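Local coordinates for protein CMP-sialic acid transporter 1 (Zea mays, PDB 6I1R) that probably carries CMP-sialic acid from the cytoplasm into the Golgi lumen in exchange for CMP, and here holds CMP in an outward-facing conformation, at residues B[10-15]-B[265-269]; B[116-122]-B[257-261]; B[196-200]-B[247-251]. The protein carries 5 engineered substitutions. All coordinates share one frame; numbering follows the deposited sequence.

Contact 1 of 3, residues B[10-15]-B[265-269]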
ATOM      1  N   LEU B  10       7.735   2.095  26.533  1.00 63.16           N
ATOM      2  CA  LEU B  10       6.691   2.255  25.518  1.00 62.79           C
ATOM      3  C   LEU B  10       7.205   3.167  24.398  1.00 62.10           C
ATOM      4  O   LEU B  10       6.967   2.895  23.226  1.00 62.05           O
ATOM      5  CB  LEU B  10       5.424   2.828  26.166  1.00 62.74           C
ATOM      6  CG  LEU B  10       4.253   3.095  25.220  1.00 62.30           C
ATOM      7  CD1 LEU B  10       3.875   1.842  24.445  1.00 62.35           C
ATOM      8  CD2 LEU B  10       3.051   3.625  25.986  1.00 63.19           C
ATOM      9  N   THR B  11       7.913   4.234  24.763  1.00 62.57           N
ATOM     10  CA  THR B  11       8.509   5.137  23.774  1.00 63.75           C
ATOM     11  C   THR B  11       9.495   4.357  22.898  1.00 64.77           C
ATOM     12  O   THR B  11       9.432   4.436  21.670  1.00 65.30           O
ATOM     13  CB  THR B  11       9.179   6.340  24.452  1.00 62.92           C
ATOM     14  OG1 THR B  11       8.185   7.018  25.218  1.00 62.71           O
ATOM     15  CG2 THR B  11       9.810   7.303  23.471  1.00 62.76           C
ATOM     16  N   ILE B  12      10.390   3.599  23.528  1.00 65.21           N
ATOM     17  CA  ILE B  12      11.380   2.811  22.794  1.00 67.42           C
ATOM     18  C   ILE B  12      10.654   1.856  21.835  1.00 68.78           C
ATOM     19  O   ILE B  12      11.013   1.777  20.662  1.00 70.41           O
ATOM     20  CB  ILE B  12      12.326   2.060  23.757  1.00 69.10           C
ATOM     21  CG1 ILE B  12      13.247   3.017  24.522  1.00 70.09           C
ATOM     22  CG2 ILE B  12      13.122   0.988  23.024  1.00 68.88           C
ATOM     23  CD1 ILE B  12      14.163   3.843  23.643  1.00 70.04           C
ATOM     24  N   LEU B  13       9.631   1.157  22.321  1.00 69.34           N
ATOM     25  CA  LEU B  13       8.990   0.109  21.520  1.00 69.27           C
ATOM     26  C   LEU B  13       7.975   0.709  20.535  1.00 69.48           C
ATOM     27  O   LEU B  13       7.763   0.132  19.475  1.00 71.15           O
ATOM     28  CB  LEU B  13       8.332  -0.922  22.446  1.00 68.85           C
ATOM     29  CG  LEU B  13       9.293  -1.849  23.194  1.00 67.82           C
ATOM     30  CD1 LEU B  13       8.529  -2.810  24.091  1.00 68.18           C
ATOM     31  CD2 LEU B  13      10.179  -2.624  22.229  1.00 67.38           C
ATOM     32  N   THR B  14       7.353   1.847  20.844  1.00 69.65           N
ATOM     33  CA  THR B  14       6.408   2.465  19.892  1.00 69.63           C
ATOM     34  C   THR B  14       7.165   2.926  18.637  1.00 72.91           C
ATOM     35  O   THR B  14       6.598   2.933  17.542  1.00 75.66           O
ATOM     36  CB  THR B  14       5.620   3.620  20.529  1.00 67.23           C
ATOM     37  OG1 THR B  14       4.832   3.101  21.602  1.00 65.46           O
ATOM     38  CG2 THR B  14       4.701   4.323  19.554  1.00 66.48           C
ATOM     39  N   SER B  15       8.434   3.303  18.794  1.00 75.21           N
ATOM     40  CA  SER B  15       9.262   3.721  17.656  1.00 76.83           C
ATOM     41  C   SER B  15       9.848   2.496  16.942  1.00 78.76           C
ATOM     42  O   SER B  15      10.166   2.573  15.757  1.00 81.22           O
ATOM     43  CB  SER B  15      10.347   4.677  18.089  1.00 76.56           C
ATOM     44  OG  SER B  15      11.443   3.985  18.667  1.00 76.14           O
ATOM     45  N   SER B 265       4.394   9.493  25.820  1.00 70.42           N
ATOM     46  CA  SER B 265       5.226   8.389  25.315  1.00 71.04           C
ATOM     47  C   SER B 265       5.098   8.278  23.791  1.00 70.67           C
ATOM     48  O   SER B 265       6.103   8.185  23.084  1.00 72.59           O
ATOM     49  CB  SER B 265       4.869   7.081  25.978  1.00 72.35           C
ATOM     50  OG  SER B 265       5.054   7.150  27.383  1.00 74.70           O
ATOM     51  N   THR B 266       3.856   8.285  23.310  1.00 70.55           N
ATOM     52  CA  THR B 266       3.530   8.162  21.885  1.00 69.81           C
ATOM     53  C   THR B 266       4.155   9.320  21.098  1.00 68.64           C
ATOM     54  O   THR B 266       4.705   9.121  20.014  1.00 69.08           O
ATOM     55  CB  THR B 266       2.011   8.158  21.663  1.00 71.30           C
ATOM     56  OG1 THR B 266       1.366   7.757  22.871  1.00 71.80           O
ATOM     57  CG2 THR B 266       1.581   7.242  20.539  1.00 72.49           C
ATOM     58  N   SER B 267       4.043  10.525  21.649  1.00 67.13           N
ATOM     59  CA  SER B 267       4.555  11.731  21.002  1.00 66.78           C
ATOM     60  C   SER B 267       6.082  11.664  20.891  1.00 66.08           C
ATOM     61  O   SER B 267       6.640  11.923  19.825  1.00 63.34           O
ATOM     62  CB  SER B 267       4.112  12.969  21.741  1.00 66.24           C
ATOM     63  OG  SER B 267       2.699  13.110  21.693  1.00 64.78           O
ATOM     64  N   MET B 268       6.743  11.297  21.987  1.00 66.97           N
ATOM     65  CA  MET B 268       8.209  11.239  22.033  1.00 67.03           C
ATOM     66  C   MET B 268       8.723  10.096  21.147  1.00 68.39           C
ATOM     67  O   MET B 268       9.862  10.143  20.678  1.00 70.08           O
ATOM     68  CB  MET B 268       8.714  11.031  23.465  1.00 65.63           C
ATOM     69  CG  MET B 268       8.402  12.184  24.403  1.00 64.07           C
ATOM     70  SD  MET B 268       8.984  13.783  23.794  1.00 63.19           S
ATOM     71  CE  MET B 268       7.835  14.875  24.628  1.00 63.86           C
ATOM     72  N   ALA B 269       7.899   9.073  20.934  1.00 68.83           N
ATOM     73  CA  ALA B 269       8.246   7.985  20.017  1.00 70.29           C
ATOM     74  C   ALA B 269       8.328   8.524  18.583  1.00 71.92           C
ATOM     75  O   ALA B 269       9.260   8.209  17.841  1.00 73.07           O
ATOM     76  CB  ALA B 269       7.229   6.875  20.126  1.00 69.77           C
TER
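A close crossing of two helices of the transporter's membrane bundle brings Thr11 of 10-15 against Ser265 and Ala269 of 265-269. The axes of the two short segments approach to 8.1 Å with a signed crossing angle of -50°. Small residues permit this spacing: the CA atoms of Thr11 and Ala269 lie only 4.7 Å apart. Thr11 spans one turn of the opposite helix with its two branches. Its OG1 has its stronger partner in Ala7 O, one turn back on its own helix, to which it is hydrogen-bonded; across the contact Thr11 OG1 lies 3.2 Å from Ser265 O. Its CG2, anti to the backbone N, reaches over the backbone between Met268 and Ala269, with Ala269 N at 3.6 Å. The Ala269 methyl group touches both Thr11 O and Thr14 CG2, each 3.6 Å from Ala269 CB. In Thr14 the hydroxyl sits beside the backbone N and OG1 donates to Leu10 O over 2.7 Å, which leaves CG2 as the branch that faces Ala269. Leu10 CD2 lies against Ser265 CB, whereas Ser265 OG is hydrogen-bonded to Val261 O on its own helix. At the other end, Ser15 CB packs on Ala269 O. With a valine here, Thr11's hydroxyl would be gone, which would probably leave Ala7 O without that donor and put a methyl group against Ser265 O. Helix 3-24 also packs on helix 234-256, through Leu10 and Leu13, while the far side of 265-269 is covered by helices 108-118 and 126-143, both of which Ser267 touches.

Contact 2 of 3, residues B[116-122]-B[257-261]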
ATOM      1  N   PHE B 116      -9.963  13.821  29.536  1.00 74.79           N
ATOM      2  CA  PHE B 116      -9.327  13.554  30.832  1.00 78.56           C
ATOM      3  C   PHE B 116     -10.063  14.340  31.925  1.00 80.34           C
ATOM      4  O   PHE B 116     -10.421  13.796  32.968  1.00 82.59           O
ATOM      5  CB  PHE B 116      -7.844  13.938  30.793  1.00 81.21           C
ATOM      6  CG  PHE B 116      -6.971  13.246  31.810  1.00 82.27           C
ATOM      7  CD1 PHE B 116      -6.769  11.877  31.749  1.00 82.80           C
ATOM      8  CD2 PHE B 116      -6.329  13.965  32.806  1.00 82.91           C
ATOM      9  CE1 PHE B 116      -5.959  11.238  32.674  1.00 83.06           C
ATOM     10  CE2 PHE B 116      -5.516  13.325  33.730  1.00 83.84           C
ATOM     11  CZ  PHE B 116      -5.330  11.963  33.661  1.00 83.33           C
ATOM     12  N   ARG B 117     -10.289  15.622  31.651  1.00 82.87           N
ATOM     13  CA  ARG B 117     -11.005  16.512  32.561  1.00 84.18           C
ATOM     14  C   ARG B 117     -12.490  16.130  32.613  1.00 83.35           C
ATOM     15  O   ARG B 117     -13.061  16.029  33.694  1.00 84.20           O
ATOM     16  CB  ARG B 117     -10.849  17.969  32.112  1.00 85.98           C
ATOM     17  CG  ARG B 117     -11.759  18.951  32.836  1.00 87.97           C
ATOM     18  CD  ARG B 117     -11.213  19.306  34.204  1.00 89.68           C
ATOM     19  NE  ARG B 117     -10.170  20.309  34.076  1.00 90.93           N
ATOM     20  CZ  ARG B 117      -9.597  20.953  35.082  1.00 92.88           C
ATOM     21  NH1 ARG B 117      -9.112  20.300  36.123  1.00 93.21           N
ATOM     22  NH2 ARG B 117      -9.521  22.270  35.036  1.00 94.56           N
ATOM     23  N   LEU B 118     -13.110  15.943  31.449  1.00 81.70           N
ATOM     24  CA  LEU B 118     -14.570  15.779  31.368  1.00 81.30           C
ATOM     25  C   LEU B 118     -14.983  14.393  31.885  1.00 81.20           C
ATOM     26  O   LEU B 118     -15.778  14.291  32.821  1.00 83.30           O
ATOM     27  CB  LEU B 118     -15.040  15.988  29.924  1.00 81.54           C
ATOM     28  CG  LEU B 118     -15.660  17.352  29.623  1.00 82.26           C
ATOM     29  CD1 LEU B 118     -14.632  18.466  29.755  1.00 82.42           C
ATOM     30  CD2 LEU B 118     -16.285  17.369  28.237  1.00 82.80           C
ATOM     31  N   VAL B 119     -14.451  13.344  31.265  1.00 79.49           N
ATOM     32  CA  VAL B 119     -14.855  11.970  31.569  1.00 77.83           C
ATOM     33  C   VAL B 119     -14.184  11.514  32.871  1.00 75.71           C
ATOM     34  O   VAL B 119     -14.862  11.059  33.793  1.00 73.24           O
ATOM     35  CB  VAL B 119     -14.519  11.017  30.406  1.00 78.67           C
ATOM     36  N   LEU B 120     -12.861  11.637  32.943  1.00 75.14           N
ATOM     37  CA  LEU B 120     -12.108  11.106  34.089  1.00 76.11           C
ATOM     38  C   LEU B 120     -12.121  12.107  35.254  1.00 75.97           C
ATOM     39  O   LEU B 120     -11.713  11.756  36.361  1.00 77.72           O
ATOM     40  CB  LEU B 120     -10.680  10.765  33.647  1.00 75.63           C
ATOM     41  CG  LEU B 120     -10.527   9.437  32.906  1.00 74.93           C
ATOM     42  CD1 LEU B 120      -9.200   9.372  32.165  1.00 74.86           C
ATOM     43  CD2 LEU B 120     -10.663   8.260  33.861  1.00 75.03           C
ATOM     44  N   LYS B 121     -12.574  13.338  35.010  1.00 75.99           N
ATOM     45  CA  LYS B 121     -12.819  14.318  36.078  1.00 76.27           C
ATOM     46  C   LYS B 121     -11.512  14.668  36.803  1.00 77.54           C
ATOM     47  O   LYS B 121     -11.542  15.072  37.967  1.00 77.54           O
ATOM     48  CB  LYS B 121     -13.862  13.776  37.062  1.00 75.50           C
ATOM     49  N   ARG B 122     -10.373  14.543  36.121  1.00 78.60           N
ATOM     50  CA  ARG B 122      -9.074  14.726  36.775  1.00 79.82           C
ATOM     51  C   ARG B 122      -8.611  16.177  36.601  1.00 78.95           C
ATOM     52  O   ARG B 122      -8.978  16.852  35.632  1.00 78.50           O
ATOM     53  CB  ARG B 122      -8.057  13.707  36.249  1.00 81.03           C
ATOM     54  CG  ARG B 122      -8.160  12.345  36.923  1.00 82.38           C
ATOM     55  CD  ARG B 122      -6.961  11.443  36.694  1.00 83.87           C
ATOM     56  NE  ARG B 122      -5.711  12.005  37.193  1.00 84.63           N
ATOM     57  CZ  ARG B 122      -4.534  11.391  37.139  1.00 84.50           C
ATOM     58  NH1 ARG B 122      -4.458  10.143  36.708  1.00 83.86           N
ATOM     59  NH2 ARG B 122      -3.437  12.025  37.516  1.00 84.37           N
ATOM     60  N   SER B 257      -1.355   4.251  35.689  1.00 68.03           N
ATOM     61  CA  SER B 257      -0.917   5.586  35.290  1.00 67.08           C
ATOM     62  C   SER B 257      -2.100   6.360  34.697  1.00 65.67           C
ATOM     63  O   SER B 257      -3.197   6.284  35.235  1.00 66.34           O
ATOM     64  CB  SER B 257       0.251   5.504  34.347  1.00 67.62           C
ATOM     65  OG  SER B 257       0.872   6.772  34.215  1.00 67.26           O
ATOM     66  N   ASP B 258      -1.879   7.110  33.618  1.00 65.21           N
ATOM     67  CA  ASP B 258      -2.956   7.867  32.985  1.00 63.99           C
ATOM     68  C   ASP B 258      -2.659   8.053  31.493  1.00 63.43           C
ATOM     69  O   ASP B 258      -1.538   7.831  31.038  1.00 60.58           O
ATOM     70  CB  ASP B 258      -3.160   9.220  33.671  1.00 62.85           C
ATOM     71  CG  ASP B 258      -1.888  10.030  33.839  1.00 62.06           C
ATOM     72  OD1 ASP B 258      -1.147  10.170  32.845  1.00 60.50           O
ATOM     73  OD2 ASP B 258      -1.652  10.520  34.962  1.00 62.66           O
ATOM     74  N   ASN B 259      -3.688   8.496  30.768  1.00 64.53           N
ATOM     75  CA  ASN B 259      -3.644   8.711  29.315  1.00 65.67           C
ATOM     76  C   ASN B 259      -2.594   9.760  28.935  1.00 65.52           C
ATOM     77  O   ASN B 259      -2.034   9.701  27.840  1.00 66.99           O
ATOM     78  CB  ASN B 259      -4.999   9.165  28.761  1.00 66.36           C
ATOM     79  CG  ASN B 259      -5.721   8.074  28.002  1.00 67.28           C
ATOM     80  OD1 ASN B 259      -5.342   7.736  26.883  1.00 69.91           O
ATOM     81  ND2 ASN B 259      -6.768   7.529  28.600  1.00 67.46           N
ATOM     82  N   ILE B 260      -2.350  10.730  29.809  1.00 64.52           N
ATOM     83  CA  ILE B 260      -1.456  11.825  29.455  1.00 65.16           C
ATOM     84  C   ILE B 260      -0.014  11.300  29.420  1.00 65.62           C
ATOM     85  O   ILE B 260       0.764  11.711  28.559  1.00 67.64           O
ATOM     86  CB  ILE B 260      -1.651  13.033  30.394  1.00 65.73           C
ATOM     87  CG1 ILE B 260      -3.065  13.604  30.255  1.00 65.11           C
ATOM     88  CG2 ILE B 260      -0.586  14.090  30.139  1.00 66.28           C
ATOM     89  CD1 ILE B 260      -3.466  14.556  31.353  1.00 65.56           C
ATOM     90  N   VAL B 261       0.333  10.374  30.313  1.00 65.03           N
ATOM     91  CA  VAL B 261       1.642   9.713  30.243  1.00 64.64           C
ATOM     92  C   VAL B 261       1.721   8.904  28.939  1.00 65.05           C
ATOM     93  O   VAL B 261       2.770   8.873  28.291  1.00 64.67           O
ATOM     94  CB  VAL B 261       1.915   8.830  31.478  1.00 63.54           C
ATOM     95  CG1 VAL B 261       3.129   7.931  31.281  1.00 63.57           C
ATOM     96  CG2 VAL B 261       2.079   9.662  32.741  1.00 63.72           C
TER
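Asp258 divides its carboxylate between its own helix and Arg122. OD1 accepts from Val261 N at 2.9 Å with an N-H...O angle of 157°, a capping bond that places Asp258 at the N-cap of helix 259-279. OD2 forms a salt bridge with Arg122 NH1 at 3.3 Å, yet as a hydrogen bond this is weak, its N-H...O angle being 121°. The poor angle agrees with the way the flat groups meet: guanidinium and carboxylate planes stand 63° apart, not side by side as in a bidentate pair. The bend of the Arg122 chain at chi3 turns its guanidinium toward the acid. Arginine and helix start together would probably favour an ionised carboxylate, although Glu181 of helix 160-186 also touches Asp258 and accepts from Asn259 N. Asn259 ND2 binds Gly177 O on that same helix.

Next to this ion pair lies the ring of Phe116, directed at 257-261 by a first torsion that sets CG anti to the backbone N. Its CZ lies over one face of the Arg122 guanidinium, toward the rim, and also meets Asp258 CB edge-on at 3.5 Å. Ile260 covers a ring face: its CD1 makes a CH-pi contact 3.6 Å from the centroid, and Tyr303 of helix 287-304 touches the same isoleucine. The chain leaves helical geometry at Lys121, with positive phi, and Arg122 N bonds back to Phe116 O at 3.2 Å. Here, therefore, the turn after helix 108-118 meets the N-capped start of helix 259-279, a pairing of helix ends beside helix 160-186.

Contact 3 of 3, residues B[196-200]-B[247-251]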
ATOM      1  N   VAL B 196      -7.971  -9.616  29.719  1.00 61.50           N
ATOM      2  CA  VAL B 196      -8.601 -10.796  29.101  1.00 60.88           C
ATOM      3  C   VAL B 196      -9.989 -10.416  28.567  1.00 60.07           C
ATOM      4  O   VAL B 196     -10.349 -10.825  27.466  1.00 58.97           O
ATOM      5  CB  VAL B 196      -8.665 -11.993  30.072  1.00 60.77           C
ATOM      6  CG1 VAL B 196      -9.712 -13.019  29.658  1.00 61.34           C
ATOM      7  CG2 VAL B 196      -7.306 -12.662  30.228  1.00 60.89           C
ATOM      8  N   GLN B 197     -10.754  -9.637  29.330  1.00 59.32           N
ATOM      9  CA  GLN B 197     -12.095  -9.223  28.900  1.00 59.95           C
ATOM     10  C   GLN B 197     -11.979  -8.211  27.754  1.00 60.21           C
ATOM     11  O   GLN B 197     -12.668  -8.321  26.736  1.00 59.41           O
ATOM     12  CB  GLN B 197     -12.873  -8.573  30.046  1.00 59.93           C
ATOM     13  CG  GLN B 197     -13.059  -9.455  31.269  1.00 60.13           C
ATOM     14  CD  GLN B 197     -13.361  -8.611  32.481  1.00 60.62           C
ATOM     15  OE1 GLN B 197     -14.498  -8.200  32.707  1.00 59.13           O
ATOM     16  NE2 GLN B 197     -12.330  -8.322  33.259  1.00 60.55           N
ATOM     17  N   LEU B 198     -11.110  -7.224  27.951  1.00 60.56           N
ATOM     18  CA  LEU B 198     -10.898  -6.151  26.980  1.00 61.00           C
ATOM     19  C   LEU B 198     -10.521  -6.747  25.618  1.00 61.35           C
ATOM     20  O   LEU B 198     -11.152  -6.439  24.608  1.00 60.27           O
ATOM     21  CB  LEU B 198      -9.794  -5.226  27.505  1.00 61.32           C
ATOM     22  CG  LEU B 198      -9.454  -4.021  26.628  1.00 61.99           C
ATOM     23  CD1 LEU B 198     -10.650  -3.091  26.485  1.00 62.47           C
ATOM     24  CD2 LEU B 198      -8.258  -3.267  27.190  1.00 61.75           C
ATOM     25  N   TYR B 199      -9.507  -7.609  25.613  1.00 63.64           N
ATOM     26  CA  TYR B 199      -8.915  -8.121  24.374  1.00 64.18           C
ATOM     27  C   TYR B 199      -9.753  -9.265  23.787  1.00 64.37           C
ATOM     28  O   TYR B 199      -9.542  -9.638  22.634  1.00 64.65           O
ATOM     29  CB  TYR B 199      -7.470  -8.568  24.616  1.00 65.09           C
ATOM     30  CG  TYR B 199      -6.541  -7.475  25.081  1.00 66.57           C
ATOM     31  CD1 TYR B 199      -6.613  -6.195  24.551  1.00 66.93           C
ATOM     32  CD2 TYR B 199      -5.571  -7.720  26.043  1.00 67.18           C
ATOM     33  CE1 TYR B 199      -5.760  -5.187  24.972  1.00 67.08           C
ATOM     34  CE2 TYR B 199      -4.710  -6.724  26.473  1.00 66.15           C
ATOM     35  CZ  TYR B 199      -4.803  -5.453  25.933  1.00 66.77           C
ATOM     36  OH  TYR B 199      -3.959  -4.464  26.345  1.00 68.63           O
ATOM     37  N   THR B 200     -10.683  -9.828  24.558  1.00 64.63           N
ATOM     38  CA  THR B 200     -11.623 -10.808  24.005  1.00 64.64           C
ATOM     39  C   THR B 200     -12.559 -10.090  23.025  1.00 64.95           C
ATOM     40  O   THR B 200     -12.705 -10.507  21.875  1.00 65.26           O
ATOM     41  CB  THR B 200     -12.382 -11.546  25.117  1.00 64.12           C
ATOM     42  OG1 THR B 200     -11.466 -12.458  25.721  1.00 64.10           O
ATOM     43  CG2 THR B 200     -13.592 -12.307  24.621  1.00 64.61           C
ATOM     44  N   GLY B 247       0.886  -2.613  23.287  1.00 66.81           N
ATOM     45  CA  GLY B 247      -0.515  -2.638  23.702  1.00 64.90           C
ATOM     46  C   GLY B 247      -0.702  -3.117  25.136  1.00 64.25           C
ATOM     47  O   GLY B 247      -1.637  -2.683  25.810  1.00 63.71           O
ATOM     48  N   LEU B 248       0.161  -4.018  25.604  1.00 65.00           N
ATOM     49  CA  LEU B 248       0.107  -4.479  27.001  1.00 65.88           C
ATOM     50  C   LEU B 248       0.602  -3.362  27.928  1.00 66.60           C
ATOM     51  O   LEU B 248       0.085  -3.190  29.038  1.00 67.82           O
ATOM     52  CB  LEU B 248       0.956  -5.744  27.173  1.00 65.63           C
ATOM     53  CG  LEU B 248       0.414  -7.013  26.513  1.00 65.89           C
ATOM     54  CD1 LEU B 248       1.404  -8.158  26.658  1.00 65.41           C
ATOM     55  CD2 LEU B 248      -0.939  -7.403  27.094  1.00 65.61           C
ATOM     56  N   LEU B 249       1.599  -2.613  27.466  1.00 66.15           N
ATOM     57  CA  LEU B 249       2.145  -1.499  28.238  1.00 65.79           C
ATOM     58  C   LEU B 249       1.090  -0.392  28.343  1.00 65.54           C
ATOM     59  O   LEU B 249       0.942   0.225  29.398  1.00 66.61           O
ATOM     60  CB  LEU B 249       3.423  -0.982  27.569  1.00 66.00           C
ATOM     61  CG  LEU B 249       4.563  -1.992  27.440  1.00 66.76           C
ATOM     62  CD1 LEU B 249       5.717  -1.399  26.647  1.00 68.01           C
ATOM     63  CD2 LEU B 249       5.044  -2.462  28.804  1.00 66.80           C
ATOM     64  N   VAL B 250       0.354  -0.158  27.259  1.00 65.38           N
ATOM     65  CA  VAL B 250      -0.710   0.847  27.268  1.00 65.83           C
ATOM     66  C   VAL B 250      -1.718   0.476  28.363  1.00 66.92           C
ATOM     67  O   VAL B 250      -2.144   1.343  29.125  1.00 67.93           O
ATOM     68  CB  VAL B 250      -1.385   0.987  25.888  1.00 65.06           C
ATOM     69  CG1 VAL B 250      -2.665   1.810  25.958  1.00 65.63           C
ATOM     70  CG2 VAL B 250      -0.436   1.576  24.856  1.00 64.66           C
ATOM     71  N   SER B 251      -2.067  -0.807  28.454  1.00 66.93           N
ATOM     72  CA  SER B 251      -3.025  -1.273  29.459  1.00 66.12           C
ATOM     73  C   SER B 251      -2.451  -1.047  30.863  1.00 63.35           C
ATOM     74  O   SER B 251      -3.139  -0.525  31.741  1.00 64.09           O
ATOM     75  CB  SER B 251      -3.398  -2.720  29.240  1.00 67.64           C
ATOM     76  OG  SER B 251      -4.704  -2.986  29.733  1.00 69.65           O
TER
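Gly247 O accepts the backbone N of Ser251 at 3.3 Å, one turn along its own helix, and the phenol of Tyr199 comes up to the same carbonyl from across the contact, with Tyr199 OH 3.0 Å from Gly247 O. Ser251 CB lies 3.4 Å from Tyr199 OH. The phenol oxygen thus faces both the Gly247 carbonyl and Ser251 CB. Ser251 OG is hydrogen-bonded to OD1 of Asn195, the residue just ahead of 196-200, and a polar link therefore joins the two helices next to where Tyr199 reaches across.

Apolar contacts are few. Leu248 CD2 touches Tyr199 CE2 at 3.9 Å, the leucine crossing the ring obliquely, and Leu198 CD2 approaches Ser251 OG no nearer than 4.4 Å. The numbers mark a wide crossing bridged by long side chains: the segment axes are 12.3 Å apart at closest approach, at 130° between their N-to-C directions, and just 139 Å² is buried. Tyr199 can span this distance because chi1 of -61° places CG anti to its carbonyl carbon, with the ring extended toward 247-251.

Helix 37-59 packs alongside, Ser49 touching Leu248 while Glu42 and Lys45 touch Tyr199. Glu42 and Lys45 both line the CMP pocket, and the distance from the Tyr199 side chain to the bound CMP is about 6 Å. This position is consistent with a second-shell role, Tyr199 being placed between helix 234-256 and two first-shell residues of the nucleotide site.

In the fold
The three contacts are nested along the chain: contact 3 (196-200 with 247-251) lies inside the loop closed by contact 2 (116-122 with 257-261), which lies inside that of contact 1 (10-15 with 265-269). Contacts 1 and 2 share helix 259-279, with centres about 19 Å apart; contact 3 is centred about 18 Å from each. Helix 234-256, used by contact 3, directly precedes helix 259-279. Contacts 1 and 3 touch through Leu10 and Leu249, with Leu10 CA 3.9 Å from Leu249 CD1, whereas contacts 2 and 3 do not meet. Consecutive late helices thus join early and middle parts of one all-helical transporter fold, with contact 3 closest to CMP.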